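Local coordinates for protein bacteriocin (Pseudomonas syringae pv. tomato, PDB 4FZL) that probably kills competing bacteria by degrading the peptidoglycan precursor lipid II, as a calcium-binding bacteriocin of the colicin M family, at residues Arg139-Ser145 / Gly174-Ala180. Numbering follows the deposited sequence.
Sequences RPVGTSS and GTIDKNA
Antiparallel pairing satisfies the inward-facing polar groups of an edge strand and leaves the outward ones to other partners. Here the start of strand 142-153 runs against the end of strand 167-178; the axes of 142-145 and 174-178 approach to 4.5 Å, with 152° between their N-to-C directions. G142 opposite K178 and S144 opposite I176 are hydrogen-bonded pairs; T143-D177 and S145-T175 are non-hydrogen-bonded pairs, with CA atoms 4.4 and 4.3 Å apart. Each hydrogen-bonded pair closes a ring of two bonds: G142 N to K178 O (2.7 Å) and K178 N to G142 O (2.8 Å), then S144 N to I176 O (2.8 Å) and I176 N to S144 O (2.7 Å). G142 enters the strand at phi/psi 97/-152, where a CB would jam against the preceding carbonyl. Facing the other way, T175 and D177 use their backbones to bond S187 and T185 of strand 184-197, so 174-178 is an inner strand. D177, on the T143/T175 face, is a Mg2+ ligand of this protein, though none is bound here.

On the S144/I176 face, R139 folds back over the sheet. Its NH1 donates to S144 OG (2.9 Å; S144 chi1 p) and to the outward S145 O (3.0 Å), NE and NH2 donate to I135 O and V134 O, and one guanidinium face lies on I176, CZ to CD1 3.3 Å. Thus neutral oxygens hold the guanidinium by oriented hydrogen bonds, joining helix 129-135 to the sheet edge.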
ATOM      1  N   ARG A 139     -13.229  35.921  -0.408  1.00 58.08           N
ATOM      2  CA  ARG A 139     -12.167  36.022  -1.411  1.00 67.60           C
ATOM      3  C   ARG A 139     -12.269  37.171  -2.374  1.00 64.89           C
ATOM      4  O   ARG A 139     -13.352  37.463  -2.877  1.00 61.47           O
ATOM      5  CB  ARG A 139     -12.126  34.767  -2.249  1.00 68.33           C
ATOM      6  CG  ARG A 139     -10.988  33.897  -1.852  1.00 56.56           C
ATOM      7  CD  ARG A 139     -11.127  32.581  -2.547  1.00 44.73           C
ATOM      8  NE  ARG A 139     -10.974  31.533  -1.537  1.00 40.12           N
ATOM      9  CZ  ARG A 139      -9.815  31.181  -0.977  1.00 38.71           C
ATOM     10  NH1 ARG A 139      -8.674  31.777  -1.346  1.00 40.85           N
ATOM     11  NH2 ARG A 139      -9.807  30.227  -0.050  1.00 39.75           N
ATOM     12  N   PRO A 140     -11.112  37.774  -2.706  1.00 65.81           N
ATOM     13  CA  PRO A 140     -11.140  38.774  -3.763  1.00 66.51           C
ATOM     14  C   PRO A 140     -11.478  38.150  -5.116  1.00 66.17           C
ATOM     15  O   PRO A 140     -11.175  36.974  -5.352  1.00 60.23           O
ATOM     16  CB  PRO A 140      -9.711  39.341  -3.755  1.00 74.01           C
ATOM     17  CG  PRO A 140      -8.851  38.272  -3.150  1.00 65.31           C
ATOM     18  CD  PRO A 140      -9.738  37.464  -2.241  1.00 63.60           C
ATOM     19  N   VAL A 141     -12.123  38.931  -5.975  1.00 55.95           N
ATOM     20  CA  VAL A 141     -12.184  38.610  -7.389  1.00 59.21           C
ATOM     21  C   VAL A 141     -10.725  38.623  -7.831  1.00 68.54           C
ATOM     22  O   VAL A 141      -9.902  39.352  -7.259  1.00 70.88           O
ATOM     23  CB  VAL A 141     -13.011  39.670  -8.156  1.00 70.38           C
ATOM     24  CG1 VAL A 141     -12.880  39.520  -9.679  1.00 75.37           C
ATOM     25  CG2 VAL A 141     -14.462  39.592  -7.714  1.00 66.85           C
ATOM     26  N   GLY A 142     -10.394  37.798  -8.817  1.00 53.50           N
ATOM     27  CA  GLY A 142      -9.015  37.598  -9.223  1.00 58.05           C
ATOM     28  C   GLY A 142      -8.448  36.347  -8.562  1.00 57.69           C
ATOM     29  O   GLY A 142      -9.186  35.413  -8.223  1.00 46.56           O
ATOM     30  N   THR A 143      -7.131  36.359  -8.361  1.00 45.47           N
ATOM     31  CA  THR A 143      -6.391  35.240  -7.841  1.00 45.61           C
ATOM     32  C   THR A 143      -6.205  35.309  -6.345  1.00 53.95           C
ATOM     33  O   THR A 143      -5.957  36.375  -5.805  1.00128.83           O
ATOM     34  CB  THR A 143      -5.009  35.147  -8.514  1.00 63.14           C
ATOM     35  OG1 THR A 143      -5.179  34.633  -9.842  1.00 63.94           O
ATOM     36  CG2 THR A 143      -4.064  34.214  -7.727  1.00 66.34           C
ATOM     37  N   SER A 144      -6.312  34.141  -5.688  1.00 41.30           N
ATOM     38  CA  SER A 144      -5.929  34.007  -4.289  1.00 39.18           C
ATOM     39  C   SER A 144      -5.463  32.590  -4.011  1.00 31.96           C
ATOM     40  O   SER A 144      -5.685  31.695  -4.797  1.00 37.83           O
ATOM     41  CB  SER A 144      -7.077  34.347  -3.322  1.00 46.41           C
ATOM     42  OG  SER A 144      -8.212  33.556  -3.598  1.00 44.31           O
ATOM     43  N   SER A 145      -4.918  32.382  -2.833  1.00 41.09           N
ATOM     44  CA  SER A 145      -4.247  31.152  -2.514  1.00 29.71           C
ATOM     45  C   SER A 145      -5.093  30.253  -1.583  1.00 25.18           C
ATOM     46  O   SER A 145      -5.910  30.762  -0.758  1.00 27.89           O
ATOM     47  CB  SER A 145      -2.917  31.535  -1.880  1.00 43.51           C
ATOM     48  OG  SER A 145      -3.107  31.809  -0.517  1.00 56.60           O
ATOM     49  N   GLY A 174      -2.880  25.358  -3.820  1.00 22.35           N
ATOM     50  CA  GLY A 174      -2.904  26.015  -5.096  1.00 27.14           C
ATOM     51  C   GLY A 174      -3.545  27.369  -5.026  1.00 26.17           C
ATOM     52  O   GLY A 174      -3.542  28.050  -3.992  1.00 27.75           O
ATOM     53  N   THR A 175      -4.055  27.789  -6.184  1.00 31.38           N
ATOM     54  CA  THR A 175      -4.624  29.115  -6.339  1.00 32.26           C
ATOM     55  C   THR A 175      -6.049  28.994  -6.884  1.00 31.29           C
ATOM     56  O   THR A 175      -6.404  28.047  -7.661  1.00 39.06           O
ATOM     57  CB  THR A 175      -3.704  30.009  -7.239  1.00 39.22           C
ATOM     58  OG1 THR A 175      -3.585  29.446  -8.537  1.00 51.39           O
ATOM     59  CG2 THR A 175      -2.263  30.187  -6.628  1.00 49.04           C
ATOM     60  N   ILE A 176      -6.851  29.968  -6.496  1.00 36.26           N
ATOM     61  CA  ILE A 176      -8.224  30.090  -6.924  1.00 33.70           C
ATOM     62  C   ILE A 176      -8.342  31.374  -7.710  1.00 44.24           C
ATOM     63  O   ILE A 176      -7.871  32.409  -7.259  1.00 41.12           O
ATOM     64  CB  ILE A 176      -9.140  30.183  -5.719  1.00 31.94           C
ATOM     65  CG1 ILE A 176      -9.080  28.900  -4.914  1.00 39.33           C
ATOM     66  CG2 ILE A 176     -10.564  30.553  -6.132  1.00 42.67           C
ATOM     67  CD1 ILE A 176      -9.651  29.060  -3.553  1.00 37.68           C
ATOM     68  N   ASP A 177      -8.956  31.283  -8.892  1.00 44.51           N
ATOM     69  CA  ASP A 177      -9.239  32.423  -9.749  1.00 41.25           C
ATOM     70  C   ASP A 177     -10.740  32.552  -9.674  1.00 46.51           C
ATOM     71  O   ASP A 177     -11.454  31.592  -9.964  1.00 56.58           O
ATOM     72  CB  ASP A 177      -8.840  32.184 -11.229  1.00 44.08           C
ATOM     73  CG  ASP A 177      -9.140  33.404 -12.103  1.00 65.57           C
ATOM     74  OD1 ASP A 177      -8.940  34.545 -11.630  1.00 64.09           O
ATOM     75  OD2 ASP A 177      -9.604  33.236 -13.244  1.00 83.90           O
ATOM     76  N   LYS A 178     -11.217  33.730  -9.290  1.00 51.01           N
ATOM     77  CA  LYS A 178     -12.647  33.971  -9.174  1.00 44.35           C
ATOM     78  C   LYS A 178     -13.063  35.243  -9.936  1.00 53.69           C
ATOM     79  O   LYS A 178     -12.306  36.209  -9.968  1.00 66.02           O
ATOM     80  CB  LYS A 178     -13.030  34.120  -7.699  1.00 49.85           C
ATOM     81  CG  LYS A 178     -14.531  34.211  -7.480  1.00 50.96           C
ATOM     82  CD  LYS A 178     -14.918  34.388  -6.020  1.00 46.41           C
ATOM     83  CE  LYS A 178     -13.927  35.267  -5.284  1.00 63.26           C
ATOM     84  NZ  LYS A 178     -14.416  35.778  -3.954  1.00 56.90           N
ATOM     85  N   ASN A 179     -14.268  35.175 -10.522  1.00 70.48           N
ATOM     86  CA  ASN A 179     -15.037  36.270 -11.178  1.00 73.25           C
ATOM     87  C   ASN A 179     -15.643  37.331 -10.268  1.00 76.34           C
ATOM     88  O   ASN A 179     -15.807  37.115  -9.067  1.00 91.89           O
ATOM     89  CB  ASN A 179     -16.279  35.653 -11.857  1.00 70.21           C
ATOM     90  CG  ASN A 179     -16.105  35.424 -13.317  1.00 82.79           C
ATOM     91  OD1 ASN A 179     -15.097  35.804 -13.909  1.00105.67           O
ATOM     92  ND2 ASN A 179     -17.112  34.804 -13.926  1.00 74.57           N
ATOM     93  N   ALA A 180     -16.066  38.450 -10.857  1.00 72.91           N
ATOM     94  CA  ALA A 180     -17.014  39.327 -10.154  1.00 79.24           C
ATOM     95  C   ALA A 180     -18.426  38.667 -10.106  1.00 85.30           C
ATOM     96  O   ALA A 180     -19.239  39.004  -9.239  1.00 97.86           O
ATOM     97  CB  ALA A 180     -17.041  40.752 -10.744  1.00 61.95           C
TER